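Local coordinates for cell wall surface anchor family protein (Streptococcus pneumoniae, PDB 4OQ1) that is an ancillary pilin that probably fixes the pilus of Streptococcus pneumoniae to the cell wall, at residues Y315-W321 with P335-G341; H160-E164 with K204-I208; L44-H50 with T92-N96. The protein carries 3 engineered substitutions. All blocks are in the same frame, centred on the assembly; numbering follows the deposited sequence.

Contact 1 of 3, residues Y315-W321 with P335-G341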
ATOM      1  N   TYR A 315      15.459 -24.501   0.838  1.00 21.69           N
ATOM      2  CA  TYR A 315      14.728 -25.707   0.749  1.00 23.57           C
ATOM      3  C   TYR A 315      13.548 -25.617  -0.208  1.00 27.05           C
ATOM      4  O   TYR A 315      12.705 -24.731  -0.097  1.00 23.48           O
ATOM      5  CB  TYR A 315      14.216 -26.133   2.101  1.00 27.94           C
ATOM      6  CG  TYR A 315      15.317 -26.776   3.016  1.00 32.66           C
ATOM      7  CD1 TYR A 315      16.673 -26.727   2.707  1.00 32.64           C
ATOM      8  CD2 TYR A 315      14.950 -27.451   4.171  1.00 36.99           C
ATOM      9  CE1 TYR A 315      17.624 -27.324   3.560  1.00 34.49           C
ATOM     10  CE2 TYR A 315      15.876 -28.034   5.007  1.00 36.22           C
ATOM     11  CZ  TYR A 315      17.199 -27.975   4.707  1.00 36.93           C
ATOM     12  OH  TYR A 315      18.071 -28.567   5.590  1.00 35.89           O
ATOM     13  N   GLY A 316      13.415 -26.641  -1.041  1.00 27.94           N
ATOM     14  CA  GLY A 316      12.340 -26.680  -2.026  1.00 27.30           C
ATOM     15  C   GLY A 316      12.739 -27.507  -3.215  1.00 26.78           C
ATOM     16  O   GLY A 316      13.786 -28.122  -3.184  1.00 25.67           O
ATOM     17  N   THR A 317      11.913 -27.496  -4.250  1.00 22.49           N
ATOM     18  CA  THR A 317      12.119 -28.274  -5.468  1.00 23.27           C
ATOM     19  C   THR A 317      12.519 -27.349  -6.619  1.00 21.96           C
ATOM     20  O   THR A 317      11.933 -26.249  -6.781  1.00 21.15           O
ATOM     21  CB  THR A 317      10.844 -29.016  -5.777  1.00 27.39           C
ATOM     22  OG1 THR A 317      10.665 -29.978  -4.737  1.00 27.23           O
ATOM     23  CG2 THR A 317      10.892 -29.700  -7.171  1.00 28.66           C
ATOM     24  N   TYR A 318      13.567 -27.745  -7.358  1.00 18.75           N
ATOM     25  CA  TYR A 318      14.079 -26.994  -8.400  1.00 19.22           C
ATOM     26  C   TYR A 318      14.302 -27.862  -9.662  1.00 18.90           C
ATOM     27  O   TYR A 318      14.122 -29.079  -9.623  1.00 21.65           O
ATOM     28  CB  TYR A 318      15.394 -26.395  -8.008  1.00 21.55           C
ATOM     29  CG  TYR A 318      15.342 -25.483  -6.823  1.00 20.73           C
ATOM     30  CD1 TYR A 318      15.126 -24.156  -6.975  1.00 24.47           C
ATOM     31  CD2 TYR A 318      15.457 -25.979  -5.568  1.00 23.23           C
ATOM     32  CE1 TYR A 318      15.020 -23.319  -5.909  1.00 24.81           C
ATOM     33  CE2 TYR A 318      15.421 -25.148  -4.457  1.00 23.28           C
ATOM     34  CZ  TYR A 318      15.203 -23.815  -4.642  1.00 24.99           C
ATOM     35  OH  TYR A 318      15.203 -22.930  -3.642  1.00 22.61           O
ATOM     36  N   TYR A 319      14.738 -27.224 -10.723  1.00 18.97           N
ATOM     37  CA  TYR A 319      14.916 -27.824 -12.060  1.00 18.20           C
ATOM     38  C   TYR A 319      16.131 -27.251 -12.799  1.00 16.45           C
ATOM     39  O   TYR A 319      16.312 -26.018 -12.875  1.00 16.74           O
ATOM     40  CB  TYR A 319      13.681 -27.702 -12.937  1.00 19.84           C
ATOM     41  CG  TYR A 319      12.382 -28.129 -12.314  1.00 21.65           C
ATOM     42  CD1 TYR A 319      11.881 -29.379 -12.478  1.00 20.77           C
ATOM     43  CD2 TYR A 319      11.669 -27.220 -11.505  1.00 25.84           C
ATOM     44  CE1 TYR A 319      10.718 -29.745 -11.841  1.00 25.47           C
ATOM     45  CE2 TYR A 319      10.538 -27.589 -10.856  1.00 25.35           C
ATOM     46  CZ  TYR A 319      10.052 -28.822 -11.062  1.00 24.44           C
ATOM     47  OH  TYR A 319       8.926 -29.133 -10.410  1.00 25.15           O
ATOM     48  N   LEU A 320      16.920 -28.156 -13.410  1.00 13.83           N
ATOM     49  CA  LEU A 320      17.991 -27.794 -14.284  1.00 13.49           C
ATOM     50  C   LEU A 320      17.362 -27.788 -15.683  1.00 15.53           C
ATOM     51  O   LEU A 320      17.055 -28.881 -16.204  1.00 18.57           O
ATOM     52  CB  LEU A 320      19.153 -28.800 -14.299  1.00 13.36           C
ATOM     53  CG  LEU A 320      19.890 -28.957 -12.923  1.00 15.23           C
ATOM     54  CD1 LEU A 320      21.041 -29.941 -13.058  1.00 16.50           C
ATOM     55  CD2 LEU A 320      20.466 -27.642 -12.518  1.00 17.73           C
ATOM     56  N   TRP A 321      17.127 -26.594 -16.191  1.00 15.65           N
ATOM     57  CA  TRP A 321      16.566 -26.396 -17.557  1.00 16.13           C
ATOM     58  C   TRP A 321      17.734 -26.362 -18.491  1.00 16.62           C
ATOM     59  O   TRP A 321      18.595 -25.440 -18.379  1.00 17.96           O
ATOM     60  CB  TRP A 321      15.767 -25.085 -17.657  1.00 20.43           C
ATOM     61  CG  TRP A 321      15.334 -24.716 -19.062  1.00 20.96           C
ATOM     62  CD1 TRP A 321      16.030 -24.007 -19.958  1.00 25.87           C
ATOM     63  CD2 TRP A 321      14.119 -25.080 -19.691  1.00 22.13           C
ATOM     64  NE1 TRP A 321      15.323 -23.919 -21.166  1.00 25.07           N
ATOM     65  CE2 TRP A 321      14.114 -24.513 -20.976  1.00 26.08           C
ATOM     66  CE3 TRP A 321      13.001 -25.762 -19.274  1.00 25.61           C
ATOM     67  CZ2 TRP A 321      13.056 -24.717 -21.890  1.00 23.16           C
ATOM     68  CZ3 TRP A 321      11.935 -25.915 -20.176  1.00 24.52           C
ATOM     69  CH2 TRP A 321      11.986 -25.423 -21.439  1.00 25.66           C
ATOM     70  N   PRO A 335      13.586 -31.259 -18.005  1.00 18.70           N
ATOM     71  CA  PRO A 335      14.595 -30.681 -17.088  1.00 19.10           C
ATOM     72  C   PRO A 335      14.871 -31.700 -16.007  1.00 19.33           C
ATOM     73  O   PRO A 335      14.015 -32.517 -15.664  1.00 19.63           O
ATOM     74  CB  PRO A 335      13.876 -29.499 -16.502  1.00 18.34           C
ATOM     75  CG  PRO A 335      13.033 -29.065 -17.628  1.00 21.14           C
ATOM     76  CD  PRO A 335      12.417 -30.396 -18.069  1.00 19.10           C
ATOM     77  N   VAL A 336      16.003 -31.545 -15.353  1.00 19.26           N
ATOM     78  CA  VAL A 336      16.335 -32.425 -14.239  1.00 22.01           C
ATOM     79  C   VAL A 336      15.739 -31.853 -12.906  1.00 22.45           C
ATOM     80  O   VAL A 336      16.133 -30.790 -12.456  1.00 16.18           O
ATOM     81  CB  VAL A 336      17.827 -32.467 -14.029  1.00 21.15           C
ATOM     82  CG1 VAL A 336      18.156 -33.364 -12.885  1.00 22.82           C
ATOM     83  CG2 VAL A 336      18.515 -32.955 -15.282  1.00 26.88           C
ATOM     84  N   SER A 337      14.831 -32.586 -12.278  1.00 19.18           N
ATOM     85  CA  SER A 337      14.306 -32.157 -11.017  1.00 18.95           C
ATOM     86  C   SER A 337      15.240 -32.527  -9.857  1.00 20.00           C
ATOM     87  O   SER A 337      15.855 -33.598  -9.837  1.00 19.96           O
ATOM     88  CB  SER A 337      12.948 -32.854 -10.798  1.00 25.44           C
ATOM     89  OG  SER A 337      12.367 -32.281  -9.599  1.00 32.55           O
ATOM     90  N   PHE A 338      15.344 -31.643  -8.906  1.00 19.07           N
ATOM     91  CA  PHE A 338      16.083 -31.924  -7.672  1.00 21.19           C
ATOM     92  C   PHE A 338      15.442 -31.175  -6.551  1.00 22.07           C
ATOM     93  O   PHE A 338      14.879 -30.098  -6.764  1.00 20.31           O
ATOM     94  CB  PHE A 338      17.587 -31.612  -7.768  1.00 21.78           C
ATOM     95  CG  PHE A 338      17.941 -30.187  -8.026  1.00 19.99           C
ATOM     96  CD1 PHE A 338      18.524 -29.435  -7.047  1.00 20.58           C
ATOM     97  CD2 PHE A 338      17.759 -29.611  -9.242  1.00 17.85           C
ATOM     98  CE1 PHE A 338      18.817 -28.131  -7.265  1.00 21.96           C
ATOM     99  CE2 PHE A 338      18.066 -28.327  -9.486  1.00 19.66           C
ATOM    100  CZ  PHE A 338      18.660 -27.565  -8.505  1.00 21.25           C
ATOM    101  N   THR A 339      15.621 -31.703  -5.330  1.00 22.61           N
ATOM    102  CA  THR A 339      14.919 -31.232  -4.114  1.00 23.44           C
ATOM    103  C   THR A 339      15.993 -30.952  -3.145  1.00 26.52           C
ATOM    104  O   THR A 339      16.898 -31.752  -2.985  1.00 30.63           O
ATOM    105  CB  THR A 339      13.949 -32.305  -3.586  1.00 28.69           C
ATOM    106  OG1 THR A 339      12.865 -32.340  -4.495  1.00 28.27           O
ATOM    107  CG2 THR A 339      13.337 -31.873  -2.215  1.00 31.01           C
ATOM    108  N   ILE A 340      15.985 -29.754  -2.595  1.00 23.08           N
ATOM    109  CA  ILE A 340      16.881 -29.410  -1.474  1.00 24.49           C
ATOM    110  C   ILE A 340      16.148 -29.554  -0.132  1.00 27.37           C
ATOM    111  O   ILE A 340      15.083 -28.996   0.033  1.00 24.40           O
ATOM    112  CB  ILE A 340      17.405 -28.034  -1.711  1.00 25.48           C
ATOM    113  CG1 ILE A 340      18.023 -28.027  -3.075  1.00 29.86           C
ATOM    114  CG2 ILE A 340      18.342 -27.595  -0.594  1.00 26.41           C
ATOM    115  CD1 ILE A 340      19.231 -27.194  -3.164  1.00 36.96           C
ATOM    116  N   GLY A 341      16.749 -30.252   0.838  1.00 29.26           N
ATOM    117  CA  GLY A 341      15.999 -30.612   2.059  1.00 30.93           C
ATOM    118  C   GLY A 341      16.918 -31.124   3.123  1.00 36.83           C
ATOM    119  O   GLY A 341      18.099 -31.313   2.876  1.00 33.50           O
TER
HETATM  120  O   HOH W   1       9.424 -31.684  -9.453  1.00 43.67           O
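The ring of F338 lies beneath the CB of Y318, which stands over one face of it: CB is 3.8 Å from the ring centroid, offset toward the rim, and 3.5 Å from F338 CZ. This follows from the first torsion of F338 (chi1 62°), which sets CG between its own backbone N and carbonyl carbon and swings the ring back across the neighbouring strand. The two aromatic planes are only 29° apart but displaced from each other, with little of one ring over the other. L320 crosses the F338 side chain at about a right angle, with CD2 3.9 Å from CE2. I340 meets the Y318 ring from the same side as F338, farther along the strand, its CG1 4.1 Å from CE2 of the tyrosine.

These residues share one face of an antiparallel ladder formed by strands 316-321 and 336-340 of a prealbumin-like (CnaB) domain; V260 and F262 of strand 260-266 pack against it, F262 meeting the F338 ring edge-to-face. The hydrogen-bonded pairs are G316 with I340, Y318 with F338 and L320 with V336, and the bond from Y318 N to F338 O is nearly straight at 175°.

On the opposite face, T317 OG1 and T339 OG1 are hydrogen-bonded at 3.2 Å. Beside them a water bridges Y319 OH (2.8 Å) and S337 OG (3.0 Å). At one end of the ladder the Y315 ring lies flat against the backbone of G341, whose CA sits over the ring centre, 3.7 Å from the centroid; at the other, P335 CG approaches W321 CE3 as the two side chains run side by side.

Contact 2 of 3, residues H160-E164 with K204-I208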
ATOM      1  N   HIS A 160       8.556 -15.116  15.491  1.00 25.60           N
ATOM      2  CA  HIS A 160       8.057 -13.801  15.718  1.00 23.93           C
ATOM      3  C   HIS A 160       9.099 -12.716  15.695  1.00 23.57           C
ATOM      4  O   HIS A 160       8.904 -11.660  16.292  1.00 27.99           O
ATOM      5  CB  HIS A 160       7.122 -13.716  16.934  1.00 24.49           C
ATOM      6  CG  HIS A 160       5.726 -14.222  16.644  1.00 26.25           C
ATOM      7  ND1 HIS A 160       5.473 -15.485  16.148  1.00 27.33           N
ATOM      8  CD2 HIS A 160       4.532 -13.610  16.728  1.00 22.41           C
ATOM      9  CE1 HIS A 160       4.174 -15.641  15.965  1.00 24.78           C
ATOM     10  NE2 HIS A 160       3.580 -14.524  16.342  1.00 25.79           N
ATOM     11  N   ASN A 161      10.163 -12.913  14.933  1.00 20.91           N
ATOM     12  CA  ASN A 161      10.995 -11.777  14.534  1.00 21.06           C
ATOM     13  C   ASN A 161      10.173 -11.025  13.580  1.00 21.76           C
ATOM     14  O   ASN A 161       9.387 -11.642  12.815  1.00 20.15           O
ATOM     15  CB  ASN A 161      12.306 -12.218  13.895  1.00 23.56           C
ATOM     16  CG  ASN A 161      13.110 -13.124  14.803  1.00 30.05           C
ATOM     17  OD1 ASN A 161      13.509 -12.690  15.876  1.00 32.46           O
ATOM     18  ND2 ASN A 161      13.302 -14.395  14.414  1.00 26.65           N
ATOM     19  N   ARG A 162      10.312  -9.704  13.600  1.00 20.58           N
ATOM     20  CA  ARG A 162       9.525  -8.826  12.721  1.00 23.36           C
ATOM     21  C   ARG A 162      10.217  -8.785  11.311  1.00 21.18           C
ATOM     22  O   ARG A 162      11.501  -8.653  11.220  1.00 22.14           O
ATOM     23  CB  ARG A 162       9.482  -7.428  13.394  1.00 24.50           C
ATOM     24  CG  ARG A 162       8.810  -7.346  14.784  1.00 25.85           C
ATOM     25  CD  ARG A 162       7.390  -7.776  14.628  1.00 23.16           C
ATOM     26  NE  ARG A 162       6.533  -7.635  15.792  1.00 26.07           N
ATOM     27  CZ  ARG A 162       5.817  -6.574  16.139  1.00 28.46           C
ATOM     28  NH1 ARG A 162       5.924  -5.447  15.492  1.00 27.97           N
ATOM     29  NH2 ARG A 162       5.017  -6.656  17.217  1.00 31.67           N
ATOM     30  N   LEU A 163       9.461  -8.821  10.228  1.00 19.05           N
ATOM     31  CA  LEU A 163      10.029  -8.835   8.843  1.00 18.82           C
ATOM     32  C   LEU A 163       9.787  -7.520   8.088  1.00 20.75           C
ATOM     33  O   LEU A 163       8.672  -7.112   7.867  1.00 16.51           O
ATOM     34  CB  LEU A 163       9.512 -10.026   8.046  1.00 20.82           C
ATOM     35  CG  LEU A 163       9.690 -11.437   8.646  1.00 21.51           C
ATOM     36  CD1 LEU A 163       9.110 -12.518   7.694  1.00 23.96           C
ATOM     37  CD2 LEU A 163      11.063 -11.731   9.070  1.00 21.81           C
ATOM     38  N   GLU A 164      10.887  -6.799   7.738  1.00 18.47           N
ATOM     39  CA  GLU A 164      10.835  -5.637   6.980  1.00 18.02           C
ATOM     40  C   GLU A 164      10.940  -5.853   5.478  1.00 18.56           C
ATOM     41  O   GLU A 164      11.646  -6.732   4.980  1.00 19.58           O
ATOM     42  CB  GLU A 164      12.057  -4.735   7.478  1.00 21.87           C
ATOM     43  CG  GLU A 164      12.135  -3.451   6.781  1.00 23.18           C
ATOM     44  CD  GLU A 164      13.313  -2.611   7.296  1.00 30.70           C
ATOM     45  OE1 GLU A 164      14.149  -3.093   8.070  1.00 34.07           O
ATOM     46  OE2 GLU A 164      13.400  -1.439   6.911  1.00 36.94           O
ATOM     47  N   LYS A 204      10.423  -1.240   9.482  1.00 28.21           N
ATOM     48  CA  LYS A 204      11.430  -1.959  10.242  1.00 29.12           C
ATOM     49  C   LYS A 204      10.828  -2.738  11.382  1.00 27.20           C
ATOM     50  O   LYS A 204      11.483  -3.586  11.959  1.00 27.45           O
ATOM     51  CB  LYS A 204      12.559  -1.039  10.764  1.00 36.05           C
ATOM     52  CG  LYS A 204      12.126  -0.169  11.929  1.00 46.76           C
ATOM     53  CD  LYS A 204      13.288   0.580  12.591  1.00 54.00           C
ATOM     54  CE  LYS A 204      12.781   1.731  13.457  1.00 56.41           C
ATOM     55  NZ  LYS A 204      11.882   2.677  12.717  1.00 53.72           N
ATOM     56  N   ASN A 205       9.640  -2.377  11.817  1.00 25.64           N
ATOM     57  CA  ASN A 205       8.991  -3.173  12.816  1.00 25.82           C
ATOM     58  C   ASN A 205       8.087  -4.237  12.261  1.00 22.80           C
ATOM     59  O   ASN A 205       7.234  -4.789  12.949  1.00 22.65           O
ATOM     60  CB  ASN A 205       8.239  -2.297  13.800  1.00 29.00           C
ATOM     61  CG  ASN A 205       9.147  -1.306  14.482  1.00 29.96           C
ATOM     62  OD1 ASN A 205       8.981  -0.084  14.370  1.00 38.84           O
ATOM     63  ND2 ASN A 205      10.086  -1.796  15.128  1.00 28.60           N
ATOM     64  N   GLY A 206       8.231  -4.528  11.004  1.00 23.35           N
ATOM     65  CA  GLY A 206       7.302  -5.462  10.393  1.00 21.42           C
ATOM     66  C   GLY A 206       5.891  -4.977  10.184  1.00 22.88           C
ATOM     67  O   GLY A 206       4.988  -5.832   9.991  1.00 19.09           O
ATOM     68  N   GLU A 207       5.639  -3.654  10.266  1.00 21.53           N
ATOM     69  CA  GLU A 207       4.260  -3.196  10.409  1.00 21.07           C
ATOM     70  C   GLU A 207       3.794  -2.471   9.174  1.00 21.18           C
ATOM     71  O   GLU A 207       4.577  -1.818   8.516  1.00 24.88           O
ATOM     72  CB  GLU A 207       3.983  -2.370  11.663  1.00 23.39           C
ATOM     73  CG  GLU A 207       4.483  -3.082  12.895  1.00 27.68           C
ATOM     74  CD  GLU A 207       4.212  -2.385  14.203  1.00 32.30           C
ATOM     75  OE1 GLU A 207       4.050  -1.147  14.180  1.00 33.15           O
ATOM     76  OE2 GLU A 207       4.300  -3.085  15.243  1.00 29.51           O
ATOM     77  N   ILE A 208       2.543  -2.708   8.809  1.00 18.12           N
ATOM     78  CA  ILE A 208       1.839  -1.802   7.918  1.00 18.42           C
ATOM     79  C   ILE A 208       0.628  -1.199   8.646  1.00 17.43           C
ATOM     80  O   ILE A 208      -0.214  -1.923   9.232  1.00 19.57           O
ATOM     81  CB  ILE A 208       1.411  -2.474   6.614  1.00 18.34           C
ATOM     82  CG1 ILE A 208       2.631  -2.927   5.791  1.00 18.79           C
ATOM     83  CG2 ILE A 208       0.545  -1.566   5.753  1.00 18.99           C
ATOM     84  CD1 ILE A 208       2.267  -3.966   4.706  1.00 16.06           C
TER
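R162 turns toward N205 and E207 by setting CG beside its own backbone N, anti to the carbonyl carbon, and bending once, at chi2 (-61°), before running straight at chi3. The aliphatic part consequently runs past the carbonyl of N205, with CD 3.4 Å from N205 O, and delivers NH1 between two acceptors. E207 contributes a chain extended beyond CG, which carries its carboxylate to the arginine.

NH1 donates to N205 O and to E207 OE2, each at 2.9 Å. The carbonyl receives NH1 in its own plane, and both acceptors lie at the edge of the guanidinium, near its plane, so the pair of bonds should restrict rotation of that group. The E207 bond is also a salt bridge, but less ideally placed: OE2 is met on its anti side, 27° out of the carboxylate plane.

The contact joins the loop between strands 150-157 and 167-174 to the turn that leads into edge strand 207-211 of a prealbumin-like domain. Strand 150-157 lies next to that edge strand in their sheet, and K155 makes backbone hydrogen bonds with both L163 and G206. D203 OD1 accepts a hydrogen bond from E207 N, just where the strand begins.

G206 has a positive phi (71°) and fits close under the loop. Its CA approaches L163 O at 3.3 Å in a CA-H...O contact, while L163 O also accepts a hydrogen bond from T202 OG1. Farther along, the extended E164 side chain lies across the backbone of K204: E164 CD is 3.6 Å from K204 CA, and OE1 is 3.7 Å from K204 CB.

Contact 3 of 3, residues L44-H50 with T92-N96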
ATOM      1  N   LEU A  44      -8.787  17.304  -4.864  1.00 32.76           N
ATOM      2  CA  LEU A  44     -10.003  17.910  -5.412  1.00 38.92           C
ATOM      3  C   LEU A  44     -10.175  17.699  -6.904  1.00 39.00           C
ATOM      4  O   LEU A  44      -9.266  17.962  -7.672  1.00 39.67           O
ATOM      5  CB  LEU A  44     -10.056  19.383  -5.193  1.00 38.37           C
ATOM      6  CG  LEU A  44     -10.082  19.794  -3.739  1.00 42.53           C
ATOM      7  CD1 LEU A  44     -10.243  21.289  -3.711  1.00 43.12           C
ATOM      8  CD2 LEU A  44     -11.216  19.099  -2.993  1.00 42.15           C
ATOM      9  N   PRO A  45     -11.366  17.308  -7.320  1.00 47.80           N
ATOM     10  CA  PRO A  45     -11.540  17.232  -8.791  1.00 50.91           C
ATOM     11  C   PRO A  45     -11.280  18.559  -9.457  1.00 49.14           C
ATOM     12  O   PRO A  45     -10.480  18.621 -10.400  1.00 58.68           O
ATOM     13  CB  PRO A  45     -12.990  16.813  -8.952  1.00 44.20           C
ATOM     14  CG  PRO A  45     -13.278  16.034  -7.721  1.00 50.50           C
ATOM     15  CD  PRO A  45     -12.507  16.719  -6.600  1.00 49.14           C
ATOM     16  N   SER A  46     -11.924  19.614  -8.955  1.00 47.05           N
ATOM     17  CA  SER A  46     -11.782  20.965  -9.489  1.00 48.67           C
ATOM     18  C   SER A  46     -11.400  21.956  -8.396  1.00 50.20           C
ATOM     19  O   SER A  46     -12.003  21.949  -7.358  1.00 46.14           O
ATOM     20  CB  SER A  46     -13.119  21.401 -10.116  1.00 55.32           C
ATOM     21  OG  SER A  46     -13.129  22.795 -10.402  1.00 58.76           O
ATOM     22  N   ARG A  47     -10.432  22.837  -8.626  1.00 47.88           N
ATOM     23  CA  ARG A  47     -10.130  23.881  -7.638  1.00 52.65           C
ATOM     24  C   ARG A  47     -11.162  25.006  -7.693  1.00 51.08           C
ATOM     25  O   ARG A  47     -11.124  25.957  -6.872  1.00 42.32           O
ATOM     26  CB  ARG A  47      -8.742  24.490  -7.860  1.00 54.68           C
ATOM     27  CG  ARG A  47      -7.662  23.496  -8.244  1.00 60.63           C
ATOM     28  CD  ARG A  47      -6.471  24.236  -8.824  1.00 61.19           C
ATOM     29  NE  ARG A  47      -5.865  25.069  -7.794  1.00 62.69           N
ATOM     30  CZ  ARG A  47      -4.773  24.762  -7.093  1.00 67.15           C
ATOM     31  NH1 ARG A  47      -4.132  23.625  -7.298  1.00 74.07           N
ATOM     32  NH2 ARG A  47      -4.311  25.607  -6.174  1.00 65.55           N
ATOM     33  N   ASP A  48     -12.093  24.881  -8.639  1.00 60.77           N
ATOM     34  CA  ASP A  48     -13.008  25.958  -9.038  1.00 62.97           C
ATOM     35  C   ASP A  48     -14.439  25.497  -8.817  1.00 55.94           C
ATOM     36  O   ASP A  48     -14.746  24.287  -8.965  1.00 55.87           O
ATOM     37  CB  ASP A  48     -12.790  26.283 -10.542  1.00 71.09           C
ATOM     38  CG  ASP A  48     -13.768  27.361 -11.086  1.00 84.66           C
ATOM     39  OD1 ASP A  48     -13.560  28.549 -10.734  1.00 88.66           O
ATOM     40  OD2 ASP A  48     -14.722  27.039 -11.861  1.00 79.21           O
ATOM     41  N   GLY A  49     -15.315  26.452  -8.486  1.00 51.75           N
ATOM     42  CA  GLY A  49     -16.768  26.173  -8.339  1.00 48.45           C
ATOM     43  C   GLY A  49     -17.235  25.731  -6.935  1.00 43.18           C
ATOM     44  O   GLY A  49     -18.338  25.238  -6.758  1.00 43.95           O
ATOM     45  N   HIS A  50     -16.363  25.829  -5.941  1.00 38.72           N
ATOM     46  CA  HIS A  50     -16.759  25.505  -4.572  1.00 34.19           C
ATOM     47  C   HIS A  50     -17.354  26.711  -3.859  1.00 31.80           C
ATOM     48  O   HIS A  50     -16.940  27.858  -4.084  1.00 33.04           O
ATOM     49  CB  HIS A  50     -15.568  24.908  -3.805  1.00 33.19           C
ATOM     50  CG  HIS A  50     -15.029  23.672  -4.452  1.00 30.83           C
ATOM     51  ND1 HIS A  50     -15.751  22.499  -4.519  1.00 36.30           N
ATOM     52  CD2 HIS A  50     -13.910  23.460  -5.177  1.00 34.39           C
ATOM     53  CE1 HIS A  50     -15.070  21.588  -5.184  1.00 37.14           C
ATOM     54  NE2 HIS A  50     -13.942  22.147  -5.593  1.00 37.98           N
ATOM     55  N   THR A  92     -12.170  30.144  -3.710  1.00 35.05           N
ATOM     56  CA  THR A  92     -11.114  29.696  -4.598  1.00 43.67           C
ATOM     57  C   THR A  92      -9.947  29.039  -3.786  1.00 40.54           C
ATOM     58  O   THR A  92      -9.482  29.599  -2.752  1.00 40.03           O
ATOM     59  CB  THR A  92     -10.618  30.855  -5.494  1.00 45.66           C
ATOM     60  OG1 THR A  92      -9.641  30.361  -6.415  1.00 48.41           O
ATOM     61  CG2 THR A  92      -9.970  31.949  -4.676  1.00 50.32           C
ATOM     62  N   PHE A  93      -9.488  27.871  -4.258  1.00 40.44           N
ATOM     63  CA  PHE A  93      -8.221  27.246  -3.773  1.00 33.45           C
ATOM     64  C   PHE A  93      -6.968  27.698  -4.514  1.00 36.18           C
ATOM     65  O   PHE A  93      -6.619  27.126  -5.538  1.00 38.23           O
ATOM     66  CB  PHE A  93      -8.324  25.754  -3.937  1.00 35.97           C
ATOM     67  CG  PHE A  93      -9.349  25.111  -3.045  1.00 39.38           C
ATOM     68  CD1 PHE A  93      -8.971  24.556  -1.828  1.00 40.52           C
ATOM     69  CD2 PHE A  93     -10.683  25.034  -3.434  1.00 44.42           C
ATOM     70  CE1 PHE A  93      -9.908  23.942  -1.026  1.00 38.63           C
ATOM     71  CE2 PHE A  93     -11.626  24.425  -2.632  1.00 44.36           C
ATOM     72  CZ  PHE A  93     -11.232  23.883  -1.430  1.00 41.08           C
ATOM     73  N   LEU A  94      -6.273  28.677  -3.971  1.00 33.00           N
ATOM     74  CA  LEU A  94      -5.014  29.153  -4.484  1.00 34.18           C
ATOM     75  C   LEU A  94      -3.865  28.216  -4.051  1.00 40.79           C
ATOM     76  O   LEU A  94      -4.110  27.105  -3.619  1.00 35.99           O
ATOM     77  CB  LEU A  94      -4.778  30.601  -4.018  1.00 35.76           C
ATOM     78  CG  LEU A  94      -5.860  31.646  -4.310  1.00 40.06           C
ATOM     79  CD1 LEU A  94      -5.388  33.025  -3.920  1.00 40.28           C
ATOM     80  CD2 LEU A  94      -6.249  31.664  -5.788  1.00 44.92           C
ATOM     81  N   GLU A  95      -2.612  28.661  -4.139  1.00 49.26           N
ATOM     82  CA  GLU A  95      -1.446  27.745  -3.987  1.00 50.70           C
ATOM     83  C   GLU A  95      -1.192  27.204  -2.575  1.00 44.06           C
ATOM     84  O   GLU A  95      -0.900  26.009  -2.391  1.00 32.43           O
ATOM     85  CB  GLU A  95      -0.141  28.411  -4.504  1.00 59.14           C
ATOM     86  CG  GLU A  95      -0.223  29.020  -5.901  1.00 61.18           C
ATOM     87  CD  GLU A  95      -0.741  30.450  -5.896  1.00 69.32           C
ATOM     88  OE1 GLU A  95       0.048  31.365  -5.550  1.00 78.14           O
ATOM     89  OE2 GLU A  95      -1.936  30.669  -6.248  1.00 70.22           O
ATOM     90  N   ASN A  96      -1.217  28.081  -1.567  1.00 36.42           N
ATOM     91  CA  ASN A  96      -1.035  27.595  -0.200  1.00 36.03           C
ATOM     92  C   ASN A  96      -2.233  27.936   0.734  1.00 28.87           C
ATOM     93  O   ASN A  96      -2.157  27.622   1.925  1.00 32.59           O
ATOM     94  CB  ASN A  96       0.255  28.160   0.404  1.00 39.03           C
ATOM     95  CG  ASN A  96       0.718  27.394   1.636  1.00 36.56           C
ATOM     96  OD1 ASN A  96       0.449  26.220   1.783  1.00 42.43           O
ATOM     97  ND2 ASN A  96       1.368  28.075   2.544  1.00 40.66           N
TER
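L44 presses a single methyl onto the face of the F93 ring, CD1 lying 3.5 Å from the centroid and only 10° off the ring normal, a CH-pi contact made with the side chains crossing at about a right angle. H50 approaches the same ring obliquely, its CD2 being 3.6 Å from F93 CE2 and its plane 88° from that of the phenyl. A hydrogen bond of 2.6 Å from H50 NE2 to S46 O, close to the imidazole plane, fixes the histidine from within its own loop. The ring edge receives the carbonyl of R47.

The exposed R47 side is looser, with one sound bond and one weak one. There R47 bends at chi3 (65°) to bring the edge of its guanidinium to F93 O: NH2 donates at 2.8 Å from well above the carbonyl plane, whereas the 3.1 Å bond from NE is weak.

The loop linking helix 37-42 to strand 50-56 is thus packed against the end of strand 85-93, with which strand 50-56 pairs in the sheet. Y37 and V41 of the helix touch F93, as does I98 of strand 98-103, placing the phenyl between helix and sheet.

In the fold
Along the chain the order is contact 3, contact 2, contact 1, each closing before the next opens. Their centres are 40 Å apart between contacts 3 and 2, 30 Å between 2 and 1, and 60 Å between 3 and 1, which lie on opposite sides of the chain's centre. None touches another; even contacts 1 and 2 are about 15 Å apart at their nearest atoms. Contact 3 belongs to the mixed sheet that includes strands 50-56 and 85-93, whereas contacts 2 and 1 fall in two successive prealbumin-like domains. Each therefore lies in a different beta unit, and the spacing is consistent with an elongated pilin whose modules are strung in series.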